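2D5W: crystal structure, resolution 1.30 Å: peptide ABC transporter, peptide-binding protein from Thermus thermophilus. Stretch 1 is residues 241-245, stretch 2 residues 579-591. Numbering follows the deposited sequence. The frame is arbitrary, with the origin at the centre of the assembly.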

ATOM      1  N   SER A 241      17.348 -23.681 -13.036  1.00 14.79           N
ATOM      2  CA  SER A 241      17.653 -23.463 -14.450  1.00 14.64           C
ATOM      3  C   SER A 241      16.418 -23.558 -15.352  1.00 13.16           C
ATOM      4  O   SER A 241      16.414 -23.029 -16.464  1.00 15.24           O
ATOM      5  CB  SER A 241      18.708 -24.468 -14.924  1.00 16.71           C
ATOM      6  OG  SER A 241      18.220 -25.795 -14.866  1.00 18.95           O
ATOM      7  N   LYS A 242      15.377 -24.226 -14.868  1.00 12.91           N
ATOM      8  CA  LYS A 242      14.149 -24.393 -15.643  1.00 12.50           C
ATOM      9  C   LYS A 242      13.189 -23.221 -15.480  1.00 11.77           C
ATOM     10  O   LYS A 242      12.131 -23.190 -16.106  1.00 12.35           O
ATOM     11  CB  LYS A 242      13.440 -25.683 -15.224  1.00 12.81           C
ATOM     12  CG  LYS A 242      14.205 -26.954 -15.555  1.00 15.34           C
ATOM     13  CD  LYS A 242      13.455 -28.187 -15.079  1.00 18.20           C
ATOM     14  CE  LYS A 242      14.122 -29.464 -15.573  1.00 22.55           C
ATOM     15  NZ  LYS A 242      15.530 -29.572 -15.111  1.00 24.27           N
ATOM     16  N   TYR A 243      13.567 -22.257 -14.650  1.00 10.70           N
ATOM     17  CA  TYR A 243      12.724 -21.102 -14.375  1.00 10.35           C
ATOM     18  C   TYR A 243      13.353 -19.820 -14.919  1.00 10.28           C
ATOM     19  O   TYR A 243      14.512 -19.827 -15.330  1.00 11.19           O
ATOM     20  CB  TYR A 243      12.465 -21.056 -12.871  1.00 10.08           C
ATOM     21  CG  TYR A 243      11.724 -22.299 -12.407  1.00  9.94           C
ATOM     22  CD1 TYR A 243      10.341 -22.286 -12.231  1.00 10.73           C
ATOM     23  CD2 TYR A 243      12.399 -23.508 -12.213  1.00 10.78           C
ATOM     24  CE1 TYR A 243       9.645 -23.442 -11.880  1.00 11.14           C
ATOM     25  CE2 TYR A 243      11.709 -24.671 -11.861  1.00 11.96           C
ATOM     26  CZ  TYR A 243      10.334 -24.629 -11.698  1.00 11.41           C
ATOM     27  OH  TYR A 243       9.639 -25.773 -11.365  1.00 11.77           O
ATOM     28  N   VAL A 244      12.611 -18.715 -14.928  1.00  9.36           N
ATOM     29  CA  VAL A 244      13.161 -17.498 -15.520  1.00  9.57           C
ATOM     30  C   VAL A 244      14.443 -16.985 -14.874  1.00  9.13           C
ATOM     31  O   VAL A 244      14.608 -17.004 -13.651  1.00  9.91           O
ATOM     32  CB  VAL A 244      12.104 -16.363 -15.603  1.00 10.35           C
ATOM     33  CG1 VAL A 244      10.923 -16.829 -16.446  1.00 12.29           C
ATOM     34  CG2 VAL A 244      11.652 -15.940 -14.222  1.00 11.06           C
ATOM     35  N   GLN A 245      15.353 -16.525 -15.726  1.00  9.57           N
ATOM     36  CA  GLN A 245      16.657 -16.039 -15.291  1.00  9.95           C
ATOM     37  C   GLN A 245      16.769 -14.524 -15.293  1.00 10.27           C
ATOM     38  O   GLN A 245      17.722 -13.966 -14.746  1.00 10.22           O
ATOM     39  CB  GLN A 245      17.748 -16.637 -16.183  1.00 11.94           C
ATOM     40  CG  GLN A 245      17.802 -18.162 -16.160  1.00 13.15           C
ATOM     41  CD  GLN A 245      18.040 -18.718 -14.769  1.00 13.83           C
ATOM     42  OE1 GLN A 245      19.003 -18.347 -14.095  1.00 15.91           O
ATOM     43  NE2 GLN A 245      17.163 -19.612 -14.330  1.00 14.55           N
TER
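Stretch 2, residues 579-591: AWEIGWESRGAVK

Stretch 2 wraps around the buried side chain of Tyr243, mostly as loop, with a short strand at Gly583 and Trp584 and a 3-10 turn from Glu585 to Arg587. The pairing runs in opposite order: Ile582 by Val244, Gly583 by Tyr243, Arg587 by Lys242. Ala579 makes no contact, and Trp580 and Glu581 direct their CA-to-CB bonds away, so the chain first meets the tyrosine through its backbone: Trp580 O lies 4.1 Å from Tyr243 CG, and Glu581 O approaches Tyr243 CE1 at the ring edge, 3.2 Å away, where a carbonyl oxygen meets the weakly positive ring hydrogens. Ile582 O accepts a weak but nearly straight hydrogen bond from Val244 N (3.3 Å).

At Gly583 the extended backbone brings CA atoms closest, its CA 4.3 Å from Tyr243 CA. A CB here would point toward stretch 1 and lie 3.0 Å from Tyr243 CD1, a clash that glycine avoids. Trp584 sets its indole carbon CD1 3.9 Å from Val244 CG1, an apolar contact suited to a buried valine. A water joins its backbone to stretch 1, donating to Lys242 O (2.8 Å) and accepting from Trp584 N (2.8 Å).

The chain then turns, closed by Arg587 N to Trp584 O (2.9 Å), and Glu585 and Ser586 stay clear. Arg587 O packs 3.4 Å from Lys242 CG, while a second water links Arg587 NH2 (2.9 Å) to Ser241 O (2.7 Å). Gly588 has a positive phi of 105°; a CB would jam against the preceding carbonyl and lie 2.9 Å from Lys242 CD.

The methyl of Ala589 packs by the tyrosine, its CB 3.6 Å from Tyr243 CE1, and its CA makes an off-centre CH-pi contact. Val590 N donates a nearly linear hydrogen bond to Tyr243 OH (3.0 Å), anchoring the phenol's end; Lys591 makes no contact.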

ATOM      1  N   ALA A 579       8.303 -15.815  -6.401  1.00 10.67           N
ATOM      2  CA  ALA A 579       9.087 -15.503  -7.589  1.00 10.11           C
ATOM      3  C   ALA A 579      10.112 -16.523  -8.060  1.00 10.25           C
ATOM      4  O   ALA A 579      10.441 -16.556  -9.247  1.00 11.11           O
ATOM      5  CB  ALA A 579       9.750 -14.139  -7.421  1.00 11.33           C
ATOM      6  N   TRP A 580      10.612 -17.351  -7.151  1.00  9.81           N
ATOM      7  CA  TRP A 580      11.609 -18.355  -7.509  1.00  9.84           C
ATOM      8  C   TRP A 580      11.061 -19.537  -8.307  1.00 10.13           C
ATOM      9  O   TRP A 580      11.837 -20.320  -8.852  1.00 11.14           O
ATOM     10  CB  TRP A 580      12.304 -18.876  -6.246  1.00 10.34           C
ATOM     11  CG  TRP A 580      11.350 -19.473  -5.258  1.00 11.02           C
ATOM     12  CD1 TRP A 580      10.923 -20.770  -5.203  1.00 11.38           C
ATOM     13  CD2 TRP A 580      10.654 -18.777  -4.220  1.00 10.56           C
ATOM     14  NE1 TRP A 580      10.002 -20.921  -4.194  1.00 12.09           N
ATOM     15  CE2 TRP A 580       9.817 -19.713  -3.574  1.00 11.64           C
ATOM     16  CE3 TRP A 580      10.655 -17.448  -3.773  1.00 11.08           C
ATOM     17  CZ2 TRP A 580       8.986 -19.362  -2.503  1.00 12.44           C
ATOM     18  CZ3 TRP A 580       9.829 -17.099  -2.708  1.00 11.81           C
ATOM     19  CH2 TRP A 580       9.006 -18.053  -2.087  1.00 11.00           C
ATOM     20  N   GLU A 581       9.741 -19.681  -8.375  1.00  9.96           N
ATOM     21  CA  GLU A 581       9.164 -20.800  -9.120  1.00 10.43           C
ATOM     22  C   GLU A 581       8.335 -20.383 -10.328  1.00 10.59           C
ATOM     23  O   GLU A 581       7.592 -21.189 -10.884  1.00 11.56           O
ATOM     24  CB  GLU A 581       8.335 -21.698  -8.189  1.00 13.49           C
ATOM     25  CG  GLU A 581       7.354 -20.959  -7.303  1.00 16.42           C
ATOM     26  CD  GLU A 581       6.548 -21.887  -6.407  1.00 15.70           C
ATOM     27  OE1 GLU A 581       7.093 -22.915  -5.950  1.00 18.13           O
ATOM     28  OE2 GLU A 581       5.372 -21.575  -6.144  1.00 15.54           O
ATOM     29  N   ILE A 582       8.464 -19.128 -10.739  1.00 10.07           N
ATOM     30  CA  ILE A 582       7.744 -18.646 -11.908  1.00 10.55           C
ATOM     31  C   ILE A 582       8.581 -19.009 -13.131  1.00  8.87           C
ATOM     32  O   ILE A 582       9.781 -18.737 -13.186  1.00  8.82           O
ATOM     33  CB  ILE A 582       7.520 -17.120 -11.836  1.00  9.79           C
ATOM     34  CG1 ILE A 582       6.607 -16.799 -10.645  1.00 11.59           C
ATOM     35  CG2 ILE A 582       6.917 -16.617 -13.144  1.00 10.90           C
ATOM     36  CD1 ILE A 582       6.426 -15.323 -10.364  1.00 13.04           C
ATOM     37  N   GLY A 583       7.952 -19.649 -14.108  1.00  9.29           N
ATOM     38  CA  GLY A 583       8.693 -20.042 -15.289  1.00  9.49           C
ATOM     39  C   GLY A 583       7.836 -20.540 -16.432  1.00  8.54           C
ATOM     40  O   GLY A 583       6.611 -20.612 -16.329  1.00  9.74           O
ATOM     41  N   TRP A 584       8.507 -20.895 -17.520  1.00  8.73           N
ATOM     42  CA  TRP A 584       7.855 -21.383 -18.722  1.00  9.75           C
ATOM     43  C   TRP A 584       7.774 -22.905 -18.722  1.00  9.35           C
ATOM     44  O   TRP A 584       8.781 -23.586 -18.532  1.00  9.87           O
ATOM     45  CB  TRP A 584       8.631 -20.895 -19.945  1.00 10.13           C
ATOM     46  CG  TRP A 584       8.723 -19.398 -20.019  1.00  9.77           C
ATOM     47  CD1 TRP A 584       9.791 -18.617 -19.681  1.00 10.80           C
ATOM     48  CD2 TRP A 584       7.674 -18.500 -20.402  1.00  9.23           C
ATOM     49  NE1 TRP A 584       9.471 -17.286 -19.831  1.00  9.76           N
ATOM     50  CE2 TRP A 584       8.177 -17.189 -20.270  1.00  9.76           C
ATOM     51  CE3 TRP A 584       6.357 -18.681 -20.841  1.00  9.59           C
ATOM     52  CZ2 TRP A 584       7.406 -16.059 -20.563  1.00  9.60           C
ATOM     53  CZ3 TRP A 584       5.589 -17.559 -21.133  1.00 10.81           C
ATOM     54  CH2 TRP A 584       6.118 -16.264 -20.991  1.00  9.47           C
ATOM     55  N   GLU A 585       6.578 -23.441 -18.939  1.00 10.47           N
ATOM     56  CA  GLU A 585       6.412 -24.889 -18.945  1.00 11.20           C
ATOM     57  C   GLU A 585       7.287 -25.583 -19.987  1.00 11.03           C
ATOM     58  O   GLU A 585       7.778 -26.686 -19.744  1.00 11.86           O
ATOM     59  CB  GLU A 585       4.943 -25.261 -19.162  1.00 11.70           C
ATOM     60  CG  GLU A 585       4.020 -24.701 -18.095  1.00 13.76           C
ATOM     61  CD  GLU A 585       2.622 -25.287 -18.148  1.00 12.92           C
ATOM     62  OE1 GLU A 585       2.349 -26.249 -17.399  1.00 13.65           O
ATOM     63  OE2 GLU A 585       1.798 -24.786 -18.941  1.00 14.76           O
ATOM     64  N   SER A 586       7.498 -24.942 -21.134  1.00 10.63           N
ATOM     65  CA  SER A 586       8.315 -25.543 -22.186  1.00 11.40           C
ATOM     66  C   SER A 586       9.792 -25.609 -21.795  1.00 11.33           C
ATOM     67  O   SER A 586      10.592 -26.253 -22.478  1.00 12.19           O
ATOM     68  CB  SER A 586       8.143 -24.787 -23.508  1.00 12.88           C
ATOM     69  OG  SER A 586       8.634 -23.466 -23.420  1.00 13.64           O
ATOM     70  N   ARG A 587      10.142 -24.939 -20.699  1.00 11.65           N
ATOM     71  CA  ARG A 587      11.505 -24.949 -20.169  1.00 12.26           C
ATOM     72  C   ARG A 587      11.583 -25.999 -19.062  1.00 11.55           C
ATOM     73  O   ARG A 587      12.655 -26.283 -18.527  1.00 13.12           O
ATOM     74  CB  ARG A 587      11.865 -23.579 -19.587  1.00 13.65           C
ATOM     75  CG  ARG A 587      12.350 -22.572 -20.606  1.00 16.70           C
ATOM     76  CD  ARG A 587      13.831 -22.756 -20.875  1.00 20.72           C
ATOM     77  NE  ARG A 587      14.323 -21.815 -21.875  1.00 23.59           N
ATOM     78  CZ  ARG A 587      15.606 -21.661 -22.187  1.00 23.58           C
ATOM     79  NH1 ARG A 587      15.964 -20.782 -23.114  1.00 26.08           N
ATOM     80  NH2 ARG A 587      16.533 -22.381 -21.569  1.00 25.65           N
ATOM     81  N   GLY A 588      10.434 -26.569 -18.716  1.00 11.35           N
ATOM     82  CA  GLY A 588      10.400 -27.576 -17.672  1.00 11.99           C
ATOM     83  C   GLY A 588       9.825 -27.075 -16.361  1.00 11.38           C
ATOM     84  O   GLY A 588       9.738 -27.833 -15.398  1.00 12.04           O
ATOM     85  N   ALA A 589       9.435 -25.804 -16.312  1.00 11.14           N
ATOM     86  CA  ALA A 589       8.865 -25.246 -15.088  1.00 11.15           C
ATOM     87  C   ALA A 589       7.638 -26.064 -14.692  1.00 11.31           C
ATOM     88  O   ALA A 589       6.770 -26.340 -15.523  1.00 11.57           O
ATOM     89  CB  ALA A 589       8.484 -23.791 -15.300  1.00 10.42           C
ATOM     90  N   VAL A 590       7.567 -26.443 -13.420  1.00 11.08           N
ATOM     91  CA  VAL A 590       6.470 -27.257 -12.916  1.00 11.75           C
ATOM     92  C   VAL A 590       5.346 -26.431 -12.300  1.00 10.89           C
ATOM     93  O   VAL A 590       5.551 -25.711 -11.321  1.00 10.76           O
ATOM     94  CB  VAL A 590       6.988 -28.268 -11.866  1.00 11.79           C
ATOM     95  CG1 VAL A 590       5.843 -29.118 -11.346  1.00 12.59           C
ATOM     96  CG2 VAL A 590       8.066 -29.148 -12.484  1.00 13.32           C
ATOM     97  N   LYS A 591       4.152 -26.544 -12.875  1.00 11.42           N
ATOM     98  CA  LYS A 591       2.993 -25.812 -12.378  1.00 12.02           C
ATOM     99  C   LYS A 591       2.637 -26.297 -10.975  1.00 12.71           C
ATOM    100  O   LYS A 591       2.476 -27.498 -10.748  1.00 13.86           O
ATOM    101  CB  LYS A 591       1.805 -26.017 -13.319  1.00 12.63           C
ATOM    102  CG  LYS A 591       0.600 -25.169 -12.972  1.00 13.12           C
ATOM    103  CD  LYS A 591      -0.545 -25.407 -13.943  1.00 13.50           C
ATOM    104  CE  LYS A 591      -1.729 -24.510 -13.620  1.00 14.63           C
ATOM    105  NZ  LYS A 591      -2.885 -24.780 -14.517  1.00 15.80           N
TER
HETATM  106  O   HOH W   1      16.216 -23.773 -19.062  1.00 25.05           O
HETATM  107  O   HOH W   2      11.351 -20.859 -17.365  1.00 10.65           O
HETATM  108  O   HOH W   3       7.691 -25.300  -9.532  1.00 16.88           O